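Local coordinates for peptide ABC transporter permease (Staphylococcus hominis, PDB 6EXS), which probably couples proton movement to peptide uptake as a POT-family transporter, and binds a thioalcohol-conjugated dipeptide that is a precursor of human axillary malodour, at residues 30-35 and 127-132; 64-69 and 119-124; 371-376 and 473-478. All blocks are in the same frame, centred on the assembly; numbering follows the deposited sequence.

Overall arrangement
All three contacts join helices of this Major Facilitator Superfamily transporter. Interactions 1 and 2 share helix 110-137 and lie with centres 11 Å apart; M35 joins them, its CE lying 3.6 Å from Y66 OH. Interaction 1 includes Y33, which lines the pocket of the conjugated peptide C3H, whereas the side chain of Y66 in interaction 2 is about 12 Å from that ligand. Interaction 3 is remote from both, its centre 30 Å from that of interaction 1 and 29 Å from that of interaction 2, with the T372 side chain about 13 Å from C3H.

Interaction 1. Residues 30-35 and 127-132; sequences FSYYGM and LMKPNI. With C3H (2-[[(2~{R})-2-azanyl-3-[(3~{S})-3-methyl-1-oxidanyl-hexan-3-yl]sulfanyl-propanoyl]amino]ethanoic acid), chain O.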
loop_
_atom_site.group_PDB
_atom_site.type_symbol
_atom_site.label_atom_id
_atom_site.label_comp_id
_atom_site.label_asym_id
_atom_site.label_seq_id
_atom_site.Cartn_x
_atom_site.Cartn_y
_atom_site.Cartn_z
ATOM N N PHE A 30 2.017 2.530 12.201
ATOM C CA PHE A 30 2.214 3.843 12.820
ATOM C C PHE A 30 3.547 4.409 12.312
ATOM O O PHE A 30 3.597 5.519 11.770
ATOM C CB PHE A 30 2.263 3.705 14.359
ATOM C CG PHE A 30 2.616 4.967 15.115
ATOM C CD1 PHE A 30 3.946 5.316 15.345
ATOM C CD2 PHE A 30 1.620 5.797 15.617
ATOM C CE1 PHE A 30 4.274 6.501 16.022
ATOM C CE2 PHE A 30 1.951 6.976 16.304
ATOM C CZ PHE A 30 3.274 7.323 16.495
ATOM N N SER A 31 4.627 3.633 12.493
ATOM C CA SER A 31 5.963 4.044 12.099
ATOM C C SER A 31 6.130 4.103 10.574
ATOM O O SER A 31 6.827 5.010 10.101
ATOM C CB SER A 31 7.014 3.177 12.778
ATOM O OG SER A 31 6.834 1.803 12.484
ATOM N N TYR A 32 5.453 3.208 9.800
ATOM C CA TYR A 32 5.534 3.256 8.333
ATOM C C TYR A 32 4.879 4.500 7.787
ATOM O O TYR A 32 5.504 5.198 6.984
ATOM C CB TYR A 32 4.917 2.031 7.641
ATOM C CG TYR A 32 4.800 2.183 6.130
ATOM C CD1 TYR A 32 5.928 2.130 5.312
ATOM C CD2 TYR A 32 3.561 2.383 5.520
ATOM C CE1 TYR A 32 5.831 2.294 3.930
ATOM C CE2 TYR A 32 3.451 2.541 4.138
ATOM C CZ TYR A 32 4.591 2.500 3.346
ATOM O OH TYR A 32 4.489 2.618 1.976
ATOM N N TYR A 33 3.621 4.768 8.192
ATOM C CA TYR A 33 2.871 5.911 7.690
ATOM C C TYR A 33 3.375 7.237 8.236
ATOM O O TYR A 33 3.254 8.241 7.547
ATOM C CB TYR A 33 1.357 5.730 7.874
ATOM C CG TYR A 33 0.795 4.747 6.867
ATOM C CD1 TYR A 33 0.799 5.036 5.505
ATOM C CD2 TYR A 33 0.335 3.497 7.265
ATOM C CE1 TYR A 33 0.343 4.113 4.566
ATOM C CE2 TYR A 33 -0.126 2.563 6.335
ATOM C CZ TYR A 33 -0.102 2.872 4.985
ATOM O OH TYR A 33 -0.576 1.982 4.060
ATOM N N GLY A 34 3.999 7.216 9.409
ATOM C CA GLY A 34 4.584 8.400 10.021
ATOM C C GLY A 34 5.821 8.848 9.275
ATOM O O GLY A 34 5.967 10.033 8.956
ATOM N N MET A 35 6.708 7.881 8.972
ATOM C CA MET A 35 7.930 8.077 8.182
ATOM C C MET A 35 7.522 8.566 6.770
ATOM O O MET A 35 8.126 9.514 6.262
ATOM C CB MET A 35 8.706 6.737 8.127
ATOM C CG MET A 35 9.902 6.700 7.196
ATOM S SD MET A 35 9.485 6.461 5.456
ATOM C CE MET A 35 8.612 4.779 5.499
ATOM N N LEU A 127 8.841 -9.173 3.480
ATOM C CA LEU A 127 8.957 -10.311 4.393
ATOM C C LEU A 127 7.884 -10.304 5.493
ATOM O O LEU A 127 7.334 -11.354 5.825
ATOM C CB LEU A 127 10.356 -10.356 5.034
ATOM C CG LEU A 127 11.515 -10.873 4.182
ATOM C CD1 LEU A 127 12.827 -10.634 4.883
ATOM C CD2 LEU A 127 11.372 -12.367 3.898
ATOM N N MET A 128 7.615 -9.133 6.077
ATOM C CA MET A 128 6.660 -9.009 7.156
ATOM C C MET A 128 5.213 -8.920 6.697
ATOM O O MET A 128 4.382 -9.644 7.251
ATOM C CB MET A 128 7.017 -7.825 8.068
ATOM C CG MET A 128 6.346 -7.884 9.418
ATOM S SD MET A 128 6.639 -6.379 10.349
ATOM C CE MET A 128 5.411 -6.545 11.621
ATOM N N LYS A 129 4.893 -8.004 5.746
ATOM C CA LYS A 129 3.515 -7.717 5.301
ATOM C C LYS A 129 2.654 -8.943 4.932
ATOM O O LYS A 129 1.620 -9.107 5.586
ATOM C CB LYS A 129 3.471 -6.707 4.158
ATOM C CG LYS A 129 2.684 -5.473 4.469
ATOM C CD LYS A 129 3.534 -4.266 4.174
ATOM C CE LYS A 129 2.661 -3.086 3.914
ATOM N NZ LYS A 129 3.442 -1.830 3.856
ATOM N N PRO A 130 2.984 -9.802 3.930
ATOM C CA PRO A 130 2.066 -10.900 3.612
ATOM C C PRO A 130 2.022 -12.007 4.661
ATOM O O PRO A 130 1.021 -12.718 4.771
ATOM C CB PRO A 130 2.596 -11.406 2.267
ATOM C CG PRO A 130 4.042 -11.107 2.302
ATOM C CD PRO A 130 4.149 -9.808 3.017
ATOM N N ASN A 131 3.102 -12.126 5.443
ATOM C CA ASN A 131 3.312 -13.192 6.408
ATOM C C ASN A 131 2.607 -12.991 7.738
ATOM O O ASN A 131 2.091 -13.980 8.269
ATOM C CB ASN A 131 4.791 -13.459 6.555
ATOM C CG ASN A 131 5.275 -14.090 5.264
ATOM O OD1 ASN A 131 4.572 -14.908 4.646
ATOM N ND2 ASN A 131 6.406 -13.653 4.755
ATOM N N ILE A 132 2.494 -11.740 8.228
ATOM C CA ILE A 132 1.731 -11.415 9.450
ATOM C C ILE A 132 0.230 -11.712 9.209
ATOM O O ILE A 132 -0.438 -12.240 10.103
ATOM C CB ILE A 132 1.996 -9.960 9.987
ATOM C CG1 ILE A 132 1.293 -9.715 11.349
ATOM C CG2 ILE A 132 1.646 -8.880 8.963
ATOM C CD1 ILE A 132 2.001 -8.774 12.332
HETATM O O2 C3H O . -3.213 1.867 4.855
HETATM C C11 C3H O . -4.280 2.361 4.937
HETATM O O3 C3H O . -5.378 1.728 4.710
HETATM C C10 C3H O . -4.537 3.805 5.254
HETATM N N1 C3H O . -3.468 4.680 4.838
HETATM C C9 C3H O . -3.412 5.170 3.611
HETATM O O1 C3H O . -3.530 4.479 2.610
HETATM C C8 C3H O . -3.212 6.640 3.445
HETATM N N C3H O . -2.740 7.204 4.702
HETATM C C7 C3H O . -2.162 6.930 2.371
HETATM S S C3H O . -2.757 7.447 0.738
HETATM C C3 C3H O . -3.574 9.129 0.808
HETATM C C4 C3H O . -2.484 10.113 1.144
HETATM C C5 C3H O . -4.723 9.037 1.822
HETATM C C6 C3H O . -5.403 10.329 2.215
HETATM O O C3H O . -5.273 10.603 3.572
HETATM C C2 C3H O . -4.189 9.494 -0.541
HETATM C C1 C3H O . -5.696 9.681 -0.545
HETATM C C C3H O . -6.203 10.051 -1.912
#
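K129 NZ lies over one face of the Y32 ring in a cation-pi contact. It stands 4.4 Å from the ring centroid and only 11° off the ring normal, so NZ sits almost squarely above the ring. No hydrogen bond links the two segments, whose backbones are well apart; the lysine spans the gap, its outer methylenes nearly extended. R29, one turn or so before Y33 on helix 16-44, also comes close to NZ.

Y32 in turn meets Y33. Its CD2 is 3.5 Å above the plane of the Y33 ring, over the centre, while Y33 CE2 lies at the edge of Y32. Over the opposite face of Y33 comes the amide nitrogen N1 of C3H, 3.8 Å above the plane and displaced toward the rim. With CG anti to its carbonyl carbon (chi1 -75°), Y33 carries its hydroxyl to the ligand carboxylate, OH standing 2.8 Å from O2. Hydrogen bonds to the ligand come from the backbone of F335, Q336 and N339.

Helix 16-44 carries the ExxER sequence of the POT family in E25, E28 and R29, and K129 matches the lysine of the facing helix that, in relatives, is implicated with it in proton-coupled peptide transport. The side chain therefore probably belongs to the coupling machinery beside the pocket.

K129 immediately precedes a kink at P130, where the nitrogens of P130 and N131 lack their bonds to the preceding turn. The carbonyl of L127 is taken instead by the side chain of N131, ND2 donating to L127 O at 2.7 Å with an N-H...O angle of 152°. The same amide nitrogen also bonds G77 O, tying the kink to helix 74-106.

Interaction 2. Residues 64-69 and 119-124; sequences SVYGAL and FFIIIG. With OLC ((2R)-2,3-dihydroxypropyl (9Z)-octadec-9-enoate), chain E.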
loop_
_atom_site.group_PDB
_atom_site.type_symbol
_atom_site.label_atom_id
_atom_site.label_comp_id
_atom_site.label_asym_id
_atom_site.label_seq_id
_atom_site.Cartn_x
_atom_site.Cartn_y
_atom_site.Cartn_z
ATOM N N SER A 64 6.236 7.116 -5.109
ATOM C CA SER A 64 5.458 6.140 -5.864
ATOM C C SER A 64 6.222 4.849 -6.125
ATOM O O SER A 64 5.676 3.774 -5.910
ATOM C CB SER A 64 4.963 6.755 -7.164
ATOM O OG SER A 64 3.948 7.699 -6.881
ATOM N N VAL A 65 7.489 4.956 -6.570
ATOM C CA VAL A 65 8.368 3.816 -6.856
ATOM C C VAL A 65 8.612 3.020 -5.561
ATOM O O VAL A 65 8.539 1.785 -5.569
ATOM C CB VAL A 65 9.665 4.266 -7.587
ATOM C CG1 VAL A 65 10.694 3.139 -7.684
ATOM C CG2 VAL A 65 9.344 4.820 -8.973
ATOM N N TYR A 66 8.814 3.739 -4.445
ATOM C CA TYR A 66 8.999 3.181 -3.108
ATOM C C TYR A 66 7.744 2.367 -2.708
ATOM O O TYR A 66 7.881 1.215 -2.299
ATOM C CB TYR A 66 9.275 4.339 -2.132
ATOM C CG TYR A 66 9.688 3.991 -0.718
ATOM C CD1 TYR A 66 10.069 2.693 -0.373
ATOM C CD2 TYR A 66 9.703 4.960 0.278
ATOM C CE1 TYR A 66 10.439 2.372 0.932
ATOM C CE2 TYR A 66 10.082 4.651 1.582
ATOM C CZ TYR A 66 10.454 3.360 1.901
ATOM O OH TYR A 66 10.857 3.088 3.180
ATOM N N GLY A 67 6.555 2.959 -2.883
ATOM C CA GLY A 67 5.259 2.342 -2.607
ATOM C C GLY A 67 5.016 1.114 -3.465
ATOM O O GLY A 67 4.570 0.088 -2.956
ATOM N N ALA A 68 5.355 1.198 -4.777
ATOM C CA ALA A 68 5.247 0.096 -5.741
ATOM C C ALA A 68 6.160 -1.065 -5.338
ATOM O O ALA A 68 5.742 -2.222 -5.435
ATOM C CB ALA A 68 5.617 0.584 -7.138
ATOM N N LEU A 69 7.394 -0.760 -4.860
ATOM C CA LEU A 69 8.363 -1.792 -4.474
ATOM C C LEU A 69 7.976 -2.521 -3.211
ATOM O O LEU A 69 8.194 -3.722 -3.146
ATOM C CB LEU A 69 9.800 -1.267 -4.400
ATOM C CG LEU A 69 10.465 -1.018 -5.765
ATOM C CD1 LEU A 69 11.661 -0.121 -5.632
ATOM C CD2 LEU A 69 10.859 -2.321 -6.453
ATOM N N PHE A 119 15.820 0.554 0.960
ATOM C CA PHE A 119 16.287 -0.810 0.733
ATOM C C PHE A 119 15.839 -1.771 1.861
ATOM O O PHE A 119 15.245 -2.810 1.566
ATOM C CB PHE A 119 17.827 -0.822 0.548
ATOM C CG PHE A 119 18.492 -2.181 0.558
ATOM C CD1 PHE A 119 18.469 -2.991 -0.570
ATOM C CD2 PHE A 119 19.138 -2.650 1.696
ATOM C CE1 PHE A 119 19.082 -4.250 -0.558
ATOM C CE2 PHE A 119 19.742 -3.911 1.711
ATOM C CZ PHE A 119 19.708 -4.702 0.585
ATOM N N PHE A 120 16.114 -1.413 3.135
ATOM C CA PHE A 120 15.758 -2.226 4.302
ATOM C C PHE A 120 14.242 -2.296 4.531
ATOM O O PHE A 120 13.730 -3.359 4.891
ATOM C CB PHE A 120 16.501 -1.735 5.560
ATOM C CG PHE A 120 17.970 -2.097 5.623
ATOM C CD1 PHE A 120 18.372 -3.411 5.829
ATOM C CD2 PHE A 120 18.947 -1.119 5.522
ATOM C CE1 PHE A 120 19.727 -3.746 5.893
ATOM C CE2 PHE A 120 20.304 -1.453 5.578
ATOM C CZ PHE A 120 20.684 -2.765 5.765
ATOM N N ILE A 121 13.515 -1.177 4.296
ATOM C CA ILE A 121 12.061 -1.174 4.468
ATOM C C ILE A 121 11.384 -1.937 3.308
ATOM O O ILE A 121 10.461 -2.703 3.590
ATOM C CB ILE A 121 11.464 0.231 4.755
ATOM C CG1 ILE A 121 11.931 0.718 6.161
ATOM C CG2 ILE A 121 9.911 0.235 4.656
ATOM C CD1 ILE A 121 11.899 2.256 6.411
ATOM N N ILE A 122 11.876 -1.816 2.046
ATOM C CA ILE A 122 11.324 -2.584 0.911
ATOM C C ILE A 122 11.429 -4.099 1.201
ATOM O O ILE A 122 10.426 -4.804 1.106
ATOM C CB ILE A 122 11.922 -2.197 -0.478
ATOM C CG1 ILE A 122 11.405 -0.822 -0.936
ATOM C CG2 ILE A 122 11.601 -3.276 -1.552
ATOM C CD1 ILE A 122 12.344 -0.081 -1.853
ATOM N N ILE A 123 12.630 -4.563 1.609
ATOM C CA ILE A 123 12.929 -5.961 1.904
ATOM C C ILE A 123 12.188 -6.451 3.149
ATOM O O ILE A 123 11.586 -7.527 3.105
ATOM C CB ILE A 123 14.466 -6.228 1.961
ATOM C CG1 ILE A 123 15.090 -5.977 0.564
ATOM C CG2 ILE A 123 14.755 -7.676 2.462
ATOM C CD1 ILE A 123 16.500 -6.338 0.419
ATOM N N GLY A 124 12.245 -5.669 4.228
ATOM C CA GLY A 124 11.563 -5.982 5.474
ATOM C C GLY A 124 10.065 -6.125 5.298
ATOM O O GLY A 124 9.498 -7.117 5.754
HETATM C C10 OLC E . 23.230 -1.317 2.788
HETATM C C9 OLC E . 22.601 -1.377 1.623
HETATM C C11 OLC E . 23.261 -0.155 3.742
HETATM C C8 OLC E . 21.779 -0.295 0.985
HETATM C C24 OLC E . 25.359 9.475 -3.555
HETATM C C12 OLC E . 23.992 -0.436 5.052
HETATM C C7 OLC E . 22.250 0.094 -0.413
HETATM C C13 OLC E . 23.863 0.686 6.073
HETATM C C6 OLC E . 21.725 1.442 -0.894
HETATM C C5 OLC E . 22.547 2.645 -0.442
HETATM C C4 OLC E . 23.712 2.998 -1.359
HETATM C C3 OLC E . 23.358 3.933 -2.510
HETATM C C2 OLC E . 23.513 5.410 -2.156
HETATM C C21 OLC E . 22.941 8.714 -3.736
HETATM C C1 OLC E . 23.111 6.366 -3.243
HETATM C C22 OLC E . 24.121 9.371 -4.426
HETATM O O19 OLC E . 22.588 6.057 -4.284
HETATM O O25 OLC E . 25.206 10.455 -2.533
HETATM O O23 OLC E . 24.419 8.675 -5.639
HETATM O O20 OLC E . 23.407 7.627 -2.897
#
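The phenol of Y66 drives its oxygen into the branched side chain of I121, OH lying 3.3 Å from both I121 CB and CG2, with CD1 of the same isoleucine only slightly farther away. Beside it, the ring edge meets I122: CG1 of that residue lies near the ring plane, 3.8 Å from Y66 CD1. Having CG anti to the backbone N (chi1 -172°) swings the tyrosine across to helix 110-137. I122 has a second neighbour in L69, its CD1 packing 3.8 Å from L69 CB, while its CG2 approaches L69 O. One isoleucine thus fills the space between a tyrosine edge and a leucine stem one turn apart.

This is apolar helix packing within the Major Facilitator fold. The segments run in broadly the same direction, with axes 10.0 Å apart and inclined by 30°. A polar tie lies just beyond the apolar layer, where S73 OG is hydrogen-bonded to the carbonyls of both L69 and I122, linking the two backbones.

L39 of helix 16-44 also touches the side chain of Y66. On the far side of helix 110-137, F119 places CD2 over the face of the F120 ring, and the oleoyl chain of a monoolein passes both phenylalanines, its C8 being 3.6 Å from F119 CD2.

Interaction 3. Residues 371-376 and 473-478; sequences GTLLAG and VITLII. With OLC ((2R)-2,3-dihydroxypropyl (9Z)-octadec-9-enoate), chain F.
The hydroxyl of T372 is engaged twice, OG1 being hydrogen-bonded to F368 O in the preceding turn of its own helix and to L294 O of helix 279-302. With the oxygen thus committed, the methyl is what T372 offers to helix 460-479: CG2 lies 3.2 Å from T475 OG1. That second hydroxyl likewise turns back on its own helix, bonding A471 O, a placement allowed by OG1 lying beside the backbone N (chi1 -56°). The same torsion sets the methyl of T475 against L373, CG2 to L373 CG at 3.6 Å. Farther out, L373 CD2 makes a looser apolar contact with L476 CG, at 4.4 Å, toward the surface of the protein.

The two segments pack antiparallel, their axes approaching to 9.4 Å and crossing at -159°. This is plain helix packing of the Major Facilitator fold, joining helix 364-389 to helix 460-479 away from the peptide pocket. L374 faces another way, its CD2 3.6 Å from C16 of a monoolein chain. Helix 279-302 packs against both segments, through L297 on T372 and I474 and through L294 on T475, while helix 396-418 touches T372 and L374 with L413, I405 and I408.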
loop_
_atom_site.group_PDB
_atom_site.type_symbol
_atom_site.label_atom_id
_atom_site.label_comp_id
_atom_site.label_asym_id
_atom_site.label_seq_id
_atom_site.Cartn_x
_atom_site.Cartn_y
_atom_site.Cartn_z
ATOM N N GLY A 371 -16.424 3.226 -7.281
ATOM C CA GLY A 371 -15.177 3.629 -6.642
ATOM C C GLY A 371 -14.255 4.427 -7.537
ATOM O O GLY A 371 -13.785 5.494 -7.133
ATOM N N THR A 372 -14.005 3.919 -8.768
ATOM C CA THR A 372 -13.142 4.538 -9.788
ATOM C C THR A 372 -13.715 5.861 -10.298
ATOM O O THR A 372 -12.952 6.812 -10.476
ATOM C CB THR A 372 -12.868 3.569 -10.942
ATOM O OG1 THR A 372 -12.544 2.295 -10.401
ATOM C CG2 THR A 372 -11.737 4.024 -11.810
ATOM N N LEU A 373 -15.050 5.914 -10.547
ATOM C CA LEU A 373 -15.747 7.129 -10.979
ATOM C C LEU A 373 -15.563 8.194 -9.912
ATOM O O LEU A 373 -15.255 9.334 -10.253
ATOM C CB LEU A 373 -17.253 6.876 -11.186
ATOM C CG LEU A 373 -17.696 6.231 -12.497
ATOM C CD1 LEU A 373 -19.146 5.801 -12.411
ATOM C CD2 LEU A 373 -17.472 7.155 -13.699
ATOM N N LEU A 374 -15.700 7.807 -8.616
ATOM C CA LEU A 374 -15.499 8.711 -7.482
ATOM C C LEU A 374 -14.039 9.191 -7.379
ATOM O O LEU A 374 -13.811 10.383 -7.132
ATOM C CB LEU A 374 -16.017 8.113 -6.160
ATOM C CG LEU A 374 -17.536 8.160 -5.942
ATOM C CD1 LEU A 374 -17.958 7.191 -4.868
ATOM C CD2 LEU A 374 -18.003 9.546 -5.565
ATOM N N ALA A 375 -13.059 8.290 -7.634
ATOM C CA ALA A 375 -11.642 8.665 -7.666
ATOM C C ALA A 375 -11.410 9.711 -8.790
ATOM O O ALA A 375 -10.769 10.732 -8.543
ATOM C CB ALA A 375 -10.774 7.448 -7.884
ATOM N N GLY A 376 -12.011 9.487 -9.968
ATOM C CA GLY A 376 -11.935 10.404 -11.105
ATOM C C GLY A 376 -12.618 11.737 -10.854
ATOM O O GLY A 376 -12.105 12.784 -11.261
ATOM N N VAL A 473 -13.823 7.992 -18.351
ATOM C CA VAL A 473 -14.154 7.426 -19.669
ATOM C C VAL A 473 -13.942 5.895 -19.701
ATOM O O VAL A 473 -14.861 5.191 -20.127
ATOM C CB VAL A 473 -13.516 8.140 -20.905
ATOM C CG1 VAL A 473 -14.047 9.564 -21.059
ATOM C CG2 VAL A 473 -11.989 8.129 -20.876
ATOM N N ILE A 474 -12.781 5.381 -19.203
ATOM C CA ILE A 474 -12.477 3.934 -19.160
ATOM C C ILE A 474 -13.504 3.199 -18.281
ATOM O O ILE A 474 -13.951 2.098 -18.633
ATOM C CB ILE A 474 -11.007 3.629 -18.744
ATOM C CG1 ILE A 474 -9.997 4.378 -19.633
ATOM C CG2 ILE A 474 -10.723 2.110 -18.765
ATOM C CD1 ILE A 474 -8.618 4.470 -19.049
ATOM N N THR A 475 -13.898 3.831 -17.164
ATOM C CA THR A 475 -14.903 3.284 -16.258
ATOM C C THR A 475 -16.262 3.213 -16.944
ATOM O O THR A 475 -16.912 2.181 -16.841
ATOM C CB THR A 475 -14.927 4.033 -14.921
ATOM O OG1 THR A 475 -13.614 3.996 -14.368
ATOM C CG2 THR A 475 -15.897 3.420 -13.933
ATOM N N LEU A 476 -16.670 4.277 -17.666
ATOM C CA LEU A 476 -17.944 4.281 -18.388
ATOM C C LEU A 476 -17.979 3.239 -19.517
ATOM O O LEU A 476 -19.036 2.645 -19.752
ATOM C CB LEU A 476 -18.317 5.677 -18.910
ATOM C CG LEU A 476 -18.736 6.714 -17.867
ATOM C CD1 LEU A 476 -18.748 8.102 -18.472
ATOM C CD2 LEU A 476 -20.100 6.390 -17.261
ATOM N N ILE A 477 -16.821 2.987 -20.180
ATOM C CA ILE A 477 -16.697 1.993 -21.256
ATOM C C ILE A 477 -16.823 0.565 -20.673
ATOM O O ILE A 477 -17.546 -0.251 -21.242
ATOM C CB ILE A 477 -15.429 2.216 -22.142
ATOM C CG1 ILE A 477 -15.480 3.591 -22.848
ATOM C CG2 ILE A 477 -15.258 1.094 -23.184
ATOM C CD1 ILE A 477 -14.138 4.193 -23.175
ATOM N N ILE A 478 -16.171 0.291 -19.523
ATOM C CA ILE A 478 -16.230 -1.011 -18.844
ATOM C C ILE A 478 -17.625 -1.253 -18.222
ATOM O O ILE A 478 -18.169 -2.350 -18.383
ATOM C CB ILE A 478 -15.050 -1.175 -17.831
ATOM C CG1 ILE A 478 -13.705 -1.309 -18.580
ATOM C CG2 ILE A 478 -15.262 -2.355 -16.852
ATOM C CD1 ILE A 478 -12.436 -1.079 -17.754
HETATM C C18 OLC F . -21.138 10.107 -2.453
HETATM C C10 OLC F . -17.313 16.804 -9.084
HETATM C C9 OLC F . -16.921 18.036 -9.397
HETATM C C17 OLC F . -21.220 10.839 -3.777
HETATM C C11 OLC F . -18.499 16.400 -8.247
HETATM C C8 OLC F . -17.556 19.338 -8.971
HETATM C C24 OLC F . -14.385 31.974 -8.059
HETATM C C16 OLC F . -20.192 11.955 -3.935
HETATM C C12 OLC F . -18.191 15.305 -7.230
HETATM C C7 OLC F . -16.745 20.565 -9.373
HETATM C C15 OLC F . -20.341 12.729 -5.238
HETATM C C13 OLC F . -19.428 14.579 -6.725
HETATM C C6 OLC F . -17.236 21.862 -8.754
HETATM C C14 OLC F . -19.154 13.610 -5.590
HETATM C C5 OLC F . -16.535 23.113 -9.265
HETATM C C4 OLC F . -15.310 23.524 -8.463
HETATM C C3 OLC F . -15.410 24.904 -7.827
HETATM C C2 OLC F . -14.805 26.026 -8.670
HETATM C C21 OLC F . -13.759 29.535 -8.099
HETATM C C1 OLC F . -14.657 27.327 -7.930
HETATM C C22 OLC F . -14.488 30.656 -8.802
HETATM O O19 OLC F . -14.948 27.498 -6.774
HETATM O O25 OLC F . -13.060 32.496 -8.079
HETATM O O23 OLC F . -14.000 30.804 -10.141
HETATM O O20 OLC F . -14.146 28.283 -8.721
#